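Local coordinates for protein cellulose 1,4-beta-cellobiosidase (Thermobifida fusca, PDB 4JJJ) that probably hydrolyses cellulose to cellobiose, this chain being the glycoside hydrolase family 48 catalytic part of a longer protein, at residues Thr354-Asp357 / Arg358-Phe362; Asp226-Ala229 / Val230-Met233; Asn421-Arg424 / Val425-Tyr429; Leu392-Tyr396 / Gly397-Asp401. The protein carries 1 engineered substitution. All coordinates share one frame; numbering follows the deposited sequence. Where two conformers were deposited one is given.

Contact 1. Residues Thr354-Asp357 / Arg358-Phe362. With ZN (zinc ion), chain T.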
loop_
_atom_site.group_PDB
_atom_site.type_symbol
_atom_site.label_atom_id
_atom_site.label_comp_id
_atom_site.label_asym_id
_atom_site.label_seq_id
_atom_site.Cartn_x
_atom_site.Cartn_y
_atom_site.Cartn_z
ATOM N N THR A 354 8.835 -5.877 -19.385
ATOM C CA THR A 354 10.139 -5.535 -18.764
ATOM C C THR A 354 10.022 -5.590 -17.239
ATOM O O THR A 354 10.866 -6.174 -16.598
ATOM C CB THR A 354 10.585 -4.171 -19.233
ATOM O OG1 THR A 354 10.672 -4.172 -20.655
ATOM C CG2 THR A 354 11.883 -3.812 -18.652
ATOM N N SER A 355 8.964 -5.031 -16.741
ATOM C CA SER A 355 8.708 -5.057 -15.261
ATOM C C SER A 355 8.543 -6.476 -14.683
ATOM O O SER A 355 9.036 -6.757 -13.598
ATOM C CB SER A 355 7.485 -4.197 -14.879
ATOM O OG SER A 355 7.342 -4.057 -13.468
ATOM N N PHE A 356 7.809 -7.351 -15.393
ATOM C CA PHE A 356 7.639 -8.734 -14.971
ATOM C C PHE A 356 9.013 -9.362 -14.693
ATOM O O PHE A 356 9.278 -9.956 -13.631
ATOM C CB PHE A 356 6.825 -9.473 -15.999
ATOM C CG PHE A 356 6.615 -10.945 -15.749
ATOM C CD1 PHE A 356 6.223 -11.415 -14.521
ATOM C CD2 PHE A 356 6.740 -11.886 -16.758
ATOM C CE1 PHE A 356 5.994 -12.757 -14.285
ATOM C CE2 PHE A 356 6.497 -13.219 -16.566
ATOM C CZ PHE A 356 6.125 -13.674 -15.318
ATOM N N ASP A 357 9.875 -9.292 -15.695
ATOM C CA ASP A 357 11.244 -9.792 -15.584
ATOM C C ASP A 357 12.031 -9.094 -14.462
ATOM O O ASP A 357 12.627 -9.784 -13.597
ATOM C CB ASP A 357 11.965 -9.596 -16.916
ATOM C CG ASP A 357 13.456 -9.844 -16.845
ATOM O OD1 ASP A 357 13.781 -10.958 -16.417
ATOM O OD2 ASP A 357 14.248 -8.869 -17.143
ATOM N N ARG A 358 12.022 -7.763 -14.470
ATOM C CA ARG A 358 12.788 -7.000 -13.524
ATOM C C ARG A 358 12.354 -7.288 -12.037
ATOM O O ARG A 358 13.183 -7.436 -11.133
ATOM C CB ARG A 358 12.673 -5.513 -13.752
ATOM C CG ARG A 358 13.722 -4.681 -13.024
ATOM C CD ARG A 358 15.115 -4.837 -13.569
ATOM N NE ARG A 358 15.321 -4.472 -14.956
ATOM C CZ ARG A 358 15.592 -3.203 -15.328
ATOM N NH1 ARG A 358 15.609 -2.203 -14.493
ATOM N NH2 ARG A 358 15.846 -2.930 -16.582
ATOM N N GLN A 359 11.038 -7.431 -11.848
ATOM C CA GLN A 359 10.541 -7.689 -10.493
ATOM C C GLN A 359 11.028 -9.055 -10.026
ATOM O O GLN A 359 11.444 -9.192 -8.865
ATOM C CB GLN A 359 9.022 -7.649 -10.473
ATOM C CG GLN A 359 8.415 -6.251 -10.628
ATOM C CD GLN A 359 6.915 -6.244 -10.403
ATOM O OE1 GLN A 359 6.357 -6.937 -9.553
ATOM N NE2 GLN A 359 6.250 -5.537 -11.298
ATOM N N LEU A 360 11.022 -10.104 -10.867
ATOM C CA LEU A 360 11.523 -11.367 -10.435
ATOM C C LEU A 360 13.008 -11.322 -10.146
ATOM O O LEU A 360 13.434 -11.981 -9.146
ATOM C CB LEU A 360 11.226 -12.456 -11.483
ATOM C CG LEU A 360 9.729 -12.892 -11.478
ATOM C CD1 LEU A 360 9.418 -13.549 -12.845
ATOM C CD2 LEU A 360 9.497 -13.815 -10.294
ATOM N N GLU A 361 13.802 -10.626 -10.924
ATOM C CA GLU A 361 15.257 -10.493 -10.608
ATOM C C GLU A 361 15.481 -9.769 -9.274
ATOM O O GLU A 361 16.240 -10.256 -8.470
ATOM C CB GLU A 361 15.929 -9.692 -11.684
ATOM C CG GLU A 361 16.055 -10.434 -12.972
ATOM C CD GLU A 361 16.990 -9.743 -13.965
ATOM O OE1 GLU A 361 17.831 -8.932 -13.592
ATOM O OE2 GLU A 361 16.862 -9.948 -15.221
ATOM N N PHE A 362 14.707 -8.702 -9.052
ATOM C CA PHE A 362 14.761 -7.930 -7.794
ATOM C C PHE A 362 14.455 -8.763 -6.569
ATOM O O PHE A 362 15.213 -8.784 -5.616
ATOM C CB PHE A 362 13.726 -6.799 -7.907
ATOM C CG PHE A 362 13.601 -5.865 -6.774
ATOM C CD1 PHE A 362 14.583 -4.970 -6.452
ATOM C CD2 PHE A 362 12.358 -5.705 -6.139
ATOM C CE1 PHE A 362 14.395 -4.006 -5.476
ATOM C CE2 PHE A 362 12.201 -4.728 -5.165
ATOM C CZ PHE A 362 13.186 -3.880 -4.826
HETATM ZN ZN ZN T . 15.768 -11.182 -16.319
HETATM O O HOH W 1 15.553 -7.136 -16.001
HETATM O O HOH W 2 16.650 -11.103 -18.173
#
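Asp357 and Glu361 form a zinc site one turn apart on helix 348-365. In the conformer given (a second was modelled), Asp357 OD1 binds the zinc ion at 2.0 Å. Glu361 OE2 binds it at the same 2.0 Å, and water 2 is a further ligand. Each acid gives one oxygen to the metal, and the two carboxylate planes stand 79° apart. Water 1 joins Asp357 OD2 to the next residue; it accepts from Arg358 NE at 2.9 Å, in the guanidinium plane. Glu361 OE1, the oxygen not on the metal, is held by Tyr396 OH and Trp478 NE1.

A second pair lies on another side of the helix. Gln359 NE2 donates to Ser355 OG at 2.8 Å, nearly straight at 167° and in the amide plane. Gln359 CG is anti to the carbonyl carbon (chi1 -72°), and the extended chain brings the amide back to the serine. Ser355 OG also bonds Tyr295 O, while Gln359 OE1 accepts from Asn328 N. A leucine in place of Gln359 would probably leave Ser355 OG without its amide donor and Asn328 N without its acceptor.

Leu360 CD1 sits over one face of the Phe356 ring, 4.2 Å from the centroid. Phe356 and Leu360 also pack on helix 329-337, Leu360 touches Arg436 of helix 435-450, and Arg358 and Glu361 touch strand 394-395.

Contact 2. Residues Asp226-Ala229 / Val230-Met233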
loop_
_atom_site.group_PDB
_atom_site.type_symbol
_atom_site.label_atom_id
_atom_site.label_comp_id
_atom_site.label_asym_id
_atom_site.label_seq_id
_atom_site.Cartn_x
_atom_site.Cartn_y
_atom_site.Cartn_z
ATOM N N ASP A 226 -3.170 -0.738 -6.292
ATOM C CA ASP A 226 -3.663 -0.749 -7.673
ATOM C C ASP A 226 -3.160 -2.021 -8.376
ATOM O O ASP A 226 -3.920 -2.604 -9.106
ATOM C CB ASP A 226 -3.270 0.553 -8.441
ATOM C CG ASP A 226 -4.101 1.717 -8.075
ATOM O OD1 ASP A 226 -4.497 1.869 -6.919
ATOM O OD2 ASP A 226 -4.276 2.600 -8.898
ATOM N N ALA A 227 -1.996 -2.526 -8.032
ATOM C CA ALA A 227 -1.507 -3.765 -8.645
ATOM C C ALA A 227 -2.374 -4.907 -8.152
ATOM O O ALA A 227 -2.696 -5.850 -8.879
ATOM C CB ALA A 227 -0.028 -4.022 -8.289
ATOM N N ARG A 228 -2.716 -4.930 -6.854
ATOM C CA ARG A 228 -3.635 -5.981 -6.354
ATOM C C ARG A 228 -4.983 -5.960 -7.109
ATOM O O ARG A 228 -5.522 -6.978 -7.394
ATOM C CB ARG A 228 -3.918 -5.761 -4.869
ATOM C CG ARG A 228 -4.659 -6.878 -4.207
ATOM C CD ARG A 228 -4.879 -6.689 -2.728
ATOM N NE ARG A 228 -3.595 -6.604 -1.943
ATOM C CZ ARG A 228 -3.108 -5.468 -1.404
ATOM N NH1 ARG A 228 -3.702 -4.302 -1.524
ATOM N NH2 ARG A 228 -2.024 -5.541 -0.692
ATOM N N ALA A 229 -5.569 -4.817 -7.382
ATOM C CA ALA A 229 -6.820 -4.674 -8.135
ATOM C C ALA A 229 -6.680 -5.318 -9.538
ATOM O O ALA A 229 -7.539 -6.051 -9.993
ATOM C CB ALA A 229 -7.171 -3.250 -8.240
ATOM N N VAL A 230 -5.555 -5.137 -10.206
ATOM C CA VAL A 230 -5.275 -5.818 -11.449
ATOM C C VAL A 230 -5.149 -7.315 -11.274
ATOM O O VAL A 230 -5.766 -8.056 -12.000
ATOM C CB VAL A 230 -3.959 -5.285 -12.103
ATOM C CG1 VAL A 230 -3.550 -6.115 -13.360
ATOM C CG2 VAL A 230 -4.081 -3.791 -12.456
ATOM N N GLN A 231 -4.430 -7.783 -10.284
ATOM C CA GLN A 231 -4.336 -9.158 -9.973
ATOM C C GLN A 231 -5.713 -9.814 -9.726
ATOM O O GLN A 231 -5.983 -10.901 -10.206
ATOM C CB GLN A 231 -3.463 -9.306 -8.696
ATOM C CG GLN A 231 -3.391 -10.650 -8.133
ATOM C CD GLN A 231 -2.771 -10.683 -6.750
ATOM O OE1 GLN A 231 -2.503 -9.649 -6.181
ATOM N NE2 GLN A 231 -2.491 -11.904 -6.228
ATOM N N VAL A 232 -6.577 -9.111 -9.024
ATOM C CA VAL A 232 -7.954 -9.620 -8.762
ATOM C C VAL A 232 -8.680 -9.851 -10.084
ATOM O O VAL A 232 -9.317 -10.900 -10.300
ATOM C CB VAL A 232 -8.791 -8.667 -7.870
ATOM C CG1 VAL A 232 -10.255 -9.078 -7.904
ATOM C CG2 VAL A 232 -8.163 -8.634 -6.513
ATOM N N MET A 233 -8.480 -8.925 -11.046
ATOM C CA MET A 233 -9.201 -9.031 -12.284
ATOM C C MET A 233 -8.607 -10.111 -13.157
ATOM O O MET A 233 -9.331 -10.709 -13.983
ATOM C CB MET A 233 -9.276 -7.682 -12.951
ATOM C CG MET A 233 -10.130 -6.694 -12.234
ATOM S SD MET A 233 -11.798 -7.299 -11.761
ATOM C CE MET A 233 -12.331 -7.828 -13.239
HETATM O O HOH W 3 -2.018 -8.983 -3.514
#
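Gln231 lays its amide oxygen against the start of the Arg228 side chain, three residues back on helix 223-242. OE1 lies 3.8 Å from Arg228 CA and 4.0 Å from Arg228 CG. The Gln231 chain leaves with CG anti to the backbone N (chi1 173°) and stays extended, which carries the amide back along the helix. The guanidinium and amide planes are 33° apart. Water 3 spans the two polar ends. It donates to Gln231 OE1 at 2.8 Å and takes a weak bond from Arg228 NE at 3.3 Å.

The valines pack on backbone oxygens of the preceding turn. Val232 CG2 is tight against Arg228 O at 3.2 Å, the oxygen that also receives Val232 N. Val230 CG2 rests 3.6 Å from Asp226 O in the same way. Met233 CG lies 3.5 Å from Ala229 O. The bond from Met233 N to that oxygen is more bent than its neighbours, at 146°.

Arg228 NH1 bonds Ser54 OG, and its guanidinium makes a cation-pi contact with Trp420. It lies close to Glu51, the predicted proton donor, and to Asn224, an engineered residue at the predicted nucleophile position, so this turn probably lines part of the active site. Gln231 NE2 bonds Gln427 OE1 and Gln231 OE1 bonds Asn328 ND2, while Ala229 and Val232 face helix 50-67, Val230 faces helix 329-337, and Met233 fits against helices 250-263 and 71-83.

Contact 3. Residues Asn421-Arg424 / Val425-Tyr429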
loop_
_atom_site.group_PDB
_atom_site.type_symbol
_atom_site.label_atom_id
_atom_site.label_comp_id
_atom_site.label_asym_id
_atom_site.label_seq_id
_atom_site.Cartn_x
_atom_site.Cartn_y
_atom_site.Cartn_z
ATOM N N ASN A 421 3.861 -10.376 -0.764
ATOM C CA ASN A 421 4.647 -10.614 -1.980
ATOM C C ASN A 421 4.660 -12.077 -2.375
ATOM O O ASN A 421 4.317 -12.451 -3.525
ATOM C CB ASN A 421 6.044 -10.087 -1.799
ATOM C CG ASN A 421 6.989 -10.667 -2.803
ATOM O OD1 ASN A 421 6.708 -10.643 -3.948
ATOM N ND2 ASN A 421 8.224 -10.943 -2.358
ATOM N N MET A 422 4.941 -12.928 -1.422
ATOM C CA MET A 422 5.154 -14.328 -1.699
ATOM C C MET A 422 3.922 -14.987 -2.228
ATOM O O MET A 422 4.027 -15.849 -3.078
ATOM C CB MET A 422 5.754 -15.160 -0.556
ATOM C CG MET A 422 6.551 -16.378 -1.012
ATOM S SD MET A 422 7.880 -16.096 -2.199
ATOM C CE MET A 422 8.897 -14.882 -1.361
ATOM N N GLU A 423 2.763 -14.598 -1.700
ATOM C CA GLU A 423 1.472 -15.183 -2.240
ATOM C C GLU A 423 1.331 -14.929 -3.759
ATOM O O GLU A 423 0.900 -15.820 -4.483
ATOM C CB GLU A 423 0.259 -14.610 -1.551
ATOM C CG GLU A 423 -1.001 -15.424 -1.827
ATOM C CD GLU A 423 -2.232 -14.826 -1.230
ATOM O OE1 GLU A 423 -2.184 -14.506 -0.022
ATOM O OE2 GLU A 423 -3.193 -14.741 -1.980
ATOM N N ARG A 424 1.803 -13.769 -4.199
ATOM C CA ARG A 424 1.665 -13.443 -5.591
ATOM C C ARG A 424 2.686 -14.301 -6.413
ATOM O O ARG A 424 2.363 -14.764 -7.502
ATOM C CB ARG A 424 1.947 -11.976 -5.826
ATOM C CG ARG A 424 0.992 -11.010 -5.082
ATOM C CD ARG A 424 1.703 -9.711 -4.808
ATOM N NE ARG A 424 0.870 -8.859 -3.992
ATOM C CZ ARG A 424 1.288 -7.860 -3.207
ATOM N NH1 ARG A 424 2.536 -7.564 -3.191
ATOM N NH2 ARG A 424 0.404 -7.248 -2.382
ATOM N N VAL A 425 3.885 -14.483 -5.832
ATOM C CA VAL A 425 4.901 -15.374 -6.438
ATOM C C VAL A 425 4.354 -16.798 -6.516
ATOM O O VAL A 425 4.539 -17.471 -7.541
ATOM C CB VAL A 425 6.229 -15.294 -5.636
ATOM C CG1 VAL A 425 7.281 -16.227 -6.240
ATOM C CG2 VAL A 425 6.708 -13.835 -5.629
ATOM N N ALA A 426 3.719 -17.289 -5.432
ATOM C CA ALA A 426 3.128 -18.593 -5.441
ATOM C C ALA A 426 2.014 -18.698 -6.430
ATOM O O ALA A 426 1.819 -19.795 -7.042
ATOM C CB ALA A 426 2.693 -18.976 -4.022
ATOM N N GLN A 427 1.203 -17.646 -6.549
ATOM C CA GLN A 427 0.116 -17.682 -7.508
ATOM C C GLN A 427 0.701 -17.799 -8.965
ATOM O O GLN A 427 0.191 -18.590 -9.752
ATOM C CB GLN A 427 -0.763 -16.485 -7.452
ATOM C CG GLN A 427 -1.732 -16.449 -6.266
ATOM C CD GLN A 427 -2.760 -15.320 -6.418
ATOM O OE1 GLN A 427 -2.738 -14.473 -7.278
ATOM N NE2 GLN A 427 -3.646 -15.323 -5.483
ATOM N N LEU A 428 1.725 -17.033 -9.276
ATOM C CA LEU A 428 2.379 -17.177 -10.574
ATOM C C LEU A 428 2.835 -18.593 -10.800
ATOM O O LEU A 428 2.626 -19.177 -11.905
ATOM C CB LEU A 428 3.532 -16.185 -10.680
ATOM C CG LEU A 428 4.328 -16.296 -11.945
ATOM C CD1 LEU A 428 3.426 -15.810 -13.128
ATOM C CD2 LEU A 428 5.605 -15.445 -11.837
ATOM N N TYR A 429 3.537 -19.144 -9.808
ATOM C CA TYR A 429 4.043 -20.501 -9.882
ATOM C C TYR A 429 2.906 -21.507 -10.122
ATOM O O TYR A 429 2.971 -22.327 -11.006
ATOM C CB TYR A 429 4.790 -20.827 -8.578
ATOM C CG TYR A 429 5.344 -22.192 -8.496
ATOM C CD1 TYR A 429 6.170 -22.727 -9.481
ATOM C CD2 TYR A 429 4.989 -22.983 -7.454
ATOM C CE1 TYR A 429 6.613 -24.022 -9.379
ATOM C CE2 TYR A 429 5.431 -24.293 -7.324
ATOM C CZ TYR A 429 6.244 -24.810 -8.296
ATOM O OH TYR A 429 6.759 -26.129 -8.121
#
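Asn421 O, on helix 416-432, takes two backbone donors: Val425 N at 3.1 Å, lying in the carbonyl plane, and Arg424 N through a weak bond. Val425 CG2 also rests 3.5 Å from this oxygen. It reaches there because CG2 is anti to the carbonyl carbon and lies beside the backbone N. The same methyl meets the Asn421 amide, 3.6 Å from OD1. Val425 also packs on sulfur: Met422 SD lies 3.9 Å from Val425 CB. Met422 has a second conformer, so that contact describes one of two positions.

Glu423 and Gln427 are one turn apart. Gln427 N donates to Glu423 O at 2.8 Å, and Gln427 CG lies 3.2 Å from that oxygen. Their ends come less close, with Glu423 OE2 3.6 Å from Gln427 NE2 and the carboxylate and amide planes turned 56° apart. Glu423 OE2 instead forms a salt bridge with Lys507 of helix 499-516, and Gln427 OE1 accepts from Trp235 NE1.

Arg424 is extended from CG to NE. Its NH1 bonds the backbone oxygens of Gln327 and Gly325, and its NH2 makes a weak bond to OD1 of the engineered Asn224. The buried charges of this turn thus have polar partners, although Arg424 NH2 also lies close to Arg228 NH2, a like charge. Two carbonyls hold the guanidinium, which may help to place the side chain at the predicted nucleophile position.

Contact 4. Residues Leu392-Tyr396 / Gly397-Asp401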
loop_
_atom_site.group_PDB
_atom_site.type_symbol
_atom_site.label_atom_id
_atom_site.label_comp_id
_atom_site.label_asym_id
_atom_site.label_seq_id
_atom_site.Cartn_x
_atom_site.Cartn_y
_atom_site.Cartn_z
ATOM N N LEU A 392 28.110 -0.146 -0.712
ATOM C CA LEU A 392 26.710 -0.590 -0.634
ATOM C C LEU A 392 26.328 -1.332 -1.901
ATOM O O LEU A 392 26.590 -0.876 -3.033
ATOM C CB LEU A 392 25.804 0.586 -0.437
ATOM C CG LEU A 392 24.264 0.290 -0.238
ATOM C CD1 LEU A 392 24.041 -0.540 0.971
ATOM C CD2 LEU A 392 23.577 1.649 -0.243
ATOM N N SER A 393 25.593 -2.433 -1.677
ATOM C CA SER A 393 25.065 -3.260 -2.758
ATOM C C SER A 393 24.209 -2.494 -3.771
ATOM O O SER A 393 23.448 -1.587 -3.434
ATOM C CB SER A 393 24.216 -4.414 -2.157
ATOM O OG SER A 393 23.929 -5.386 -3.113
ATOM N N GLN A 394 24.204 -2.949 -5.026
ATOM C CA GLN A 394 23.409 -2.314 -6.069
ATOM C C GLN A 394 22.573 -3.322 -6.869
ATOM O O GLN A 394 22.910 -4.530 -6.960
ATOM C CB GLN A 394 24.265 -1.518 -6.997
ATOM C CG GLN A 394 24.852 -0.292 -6.331
ATOM C CD GLN A 394 25.658 0.522 -7.311
ATOM O OE1 GLN A 394 26.757 0.108 -7.632
ATOM N NE2 GLN A 394 25.132 1.595 -7.821
ATOM N N PHE A 395 21.529 -2.804 -7.459
ATOM C CA PHE A 395 20.641 -3.575 -8.367
ATOM C C PHE A 395 20.348 -2.558 -9.484
ATOM O O PHE A 395 19.638 -1.570 -9.298
ATOM C CB PHE A 395 19.380 -4.003 -7.644
ATOM C CG PHE A 395 18.395 -4.697 -8.537
ATOM C CD1 PHE A 395 18.495 -5.990 -8.776
ATOM C CD2 PHE A 395 17.301 -4.030 -9.049
ATOM C CE1 PHE A 395 17.558 -6.677 -9.581
ATOM C CE2 PHE A 395 16.379 -4.597 -9.890
ATOM C CZ PHE A 395 16.510 -5.977 -10.136
ATOM N N TYR A 396 20.835 -2.829 -10.702
ATOM C CA TYR A 396 20.641 -1.970 -11.839
ATOM C C TYR A 396 20.998 -0.517 -11.523
ATOM O O TYR A 396 20.282 0.426 -11.887
ATOM C CB TYR A 396 19.247 -2.165 -12.476
ATOM C CG TYR A 396 19.006 -3.446 -13.193
ATOM C CD1 TYR A 396 19.089 -3.470 -14.549
ATOM C CD2 TYR A 396 18.751 -4.631 -12.542
ATOM C CE1 TYR A 396 18.934 -4.650 -15.223
ATOM C CE2 TYR A 396 18.594 -5.808 -13.187
ATOM C CZ TYR A 396 18.726 -5.817 -14.539
ATOM O OH TYR A 396 18.468 -7.004 -15.212
ATOM N N GLY A 397 22.052 -0.375 -10.774
ATOM C CA GLY A 397 22.554 0.968 -10.411
ATOM C C GLY A 397 21.833 1.671 -9.257
ATOM O O GLY A 397 22.223 2.796 -8.892
ATOM N N MET A 398 20.757 1.089 -8.788
ATOM C CA MET A 398 20.089 1.526 -7.565
ATOM C C MET A 398 20.727 0.913 -6.342
ATOM O O MET A 398 21.483 -0.082 -6.440
ATOM C CB MET A 398 18.569 1.199 -7.689
ATOM C CG MET A 398 17.917 1.928 -8.760
ATOM S SD MET A 398 16.093 1.927 -8.541
ATOM C CE MET A 398 15.853 0.153 -8.740
ATOM N N TYR A 399 20.459 1.530 -5.177
ATOM C CA TYR A 399 21.134 1.174 -3.992
ATOM C C TYR A 399 20.311 0.377 -3.049
ATOM O O TYR A 399 19.191 0.818 -2.727
ATOM C CB TYR A 399 21.625 2.449 -3.280
ATOM C CG TYR A 399 22.657 3.184 -4.162
ATOM C CD1 TYR A 399 23.929 2.724 -4.226
ATOM C CD2 TYR A 399 22.261 4.239 -4.941
ATOM C CE1 TYR A 399 24.854 3.340 -5.078
ATOM C CE2 TYR A 399 23.173 4.856 -5.784
ATOM C CZ TYR A 399 24.456 4.387 -5.809
ATOM O OH TYR A 399 25.413 4.953 -6.680
ATOM N N TYR A 400 20.845 -0.704 -2.489
ATOM C CA TYR A 400 20.120 -1.529 -1.510
ATOM C C TYR A 400 19.682 -0.723 -0.307
ATOM O O TYR A 400 20.463 -0.000 0.295
ATOM C CB TYR A 400 20.993 -2.717 -1.049
ATOM C CG TYR A 400 20.367 -3.454 0.102
ATOM C CD1 TYR A 400 19.187 -4.156 -0.089
ATOM C CD2 TYR A 400 20.905 -3.468 1.348
ATOM C CE1 TYR A 400 18.537 -4.793 0.933
ATOM C CE2 TYR A 400 20.347 -4.146 2.377
ATOM C CZ TYR A 400 19.097 -4.812 2.231
ATOM O OH TYR A 400 18.457 -5.491 3.265
ATOM N N ASP A 401 18.411 -0.813 0.062
ATOM C CA ASP A 401 17.832 -0.138 1.205
ATOM C C ASP A 401 17.073 -1.187 2.039
ATOM O O ASP A 401 16.106 -1.772 1.614
ATOM C CB ASP A 401 16.894 1.022 0.867
ATOM C CG ASP A 401 16.640 1.958 2.032
ATOM O OD1 ASP A 401 16.741 1.499 3.190
ATOM O OD2 ASP A 401 16.378 3.165 1.728
#
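Gln394 runs along Tyr399 on one face of a beta hairpin with a two-residue type I' turn. Its CB lies 3.2 Å from Met398 O. CG also lies near Met398 O and is 3.8 Å from Tyr399 CD1. CD is 3.7 Å from Tyr399 CE1. NE2 ends 3.3 Å from that same CE1, and the amide and ring planes are only 10° apart. NE2 also makes a weak bond to Gly397 O at 3.3 Å, bent to 130°. A stronger partner lies outside the hairpin, where NE2 bonds Asn277 OD1. Cutting Gln394 back to an alanine is likely to cost Asn277 OD1 this donor and to open a gap along the Tyr399 ring.

Gln394 and Tyr399 are a non-hydrogen-bonded antiparallel pair. Phe395 and Met398 are the hydrogen-bonded pair that closes the hairpin. Phe395 N donates to Met398 O at 2.9 Å; the return bond, from Met398 N to Phe395 O, approaches from above the carbonyl plane. Tyr396 and Gly397 form the corners of the turn. Both have positive phi, and at Gly397 a CB would collide with Tyr396 O. Strand 398-401 also bonds strand 376-378, through Tyr399 and Thr378, so the hairpin extends an antiparallel sheet.

Phe395 and Met398 share the other face of the sheet, with Met398 CE near the plane of the Phe395 ring, at its edge. The Tyr396 ring turns back over Phe395, its CD2 3.5 Å above the plane and over the centre. Ser393 O, farther from the turn, accepts from Tyr400 N. Beyond it, Leu392 CD2 sits 3.6 Å from Tyr400 O.

How the contacts relate
From the N terminus, contact 2 comes first on helix 223-242, then contact 1 on helix 348-365, contact 4 in the hairpin of strands 394-395 and 398-401, and contact 3 on helix 416-432. Each is one continuous stretch, so the four lie in series; none closes a long loop, and none nests with or crosses another. Their ties are made in space. Contact 3 meets contact 2 beside the predicted active site, and it meets contact 1 where Leu428 packs on Phe356. Contact 4 packs on the side of the zinc-bearing helix, with Phe395 against Phe362. In this (alpha/alpha)6 enzyme the contacts tie three helices together and, through helix 348-365, to the hairpin.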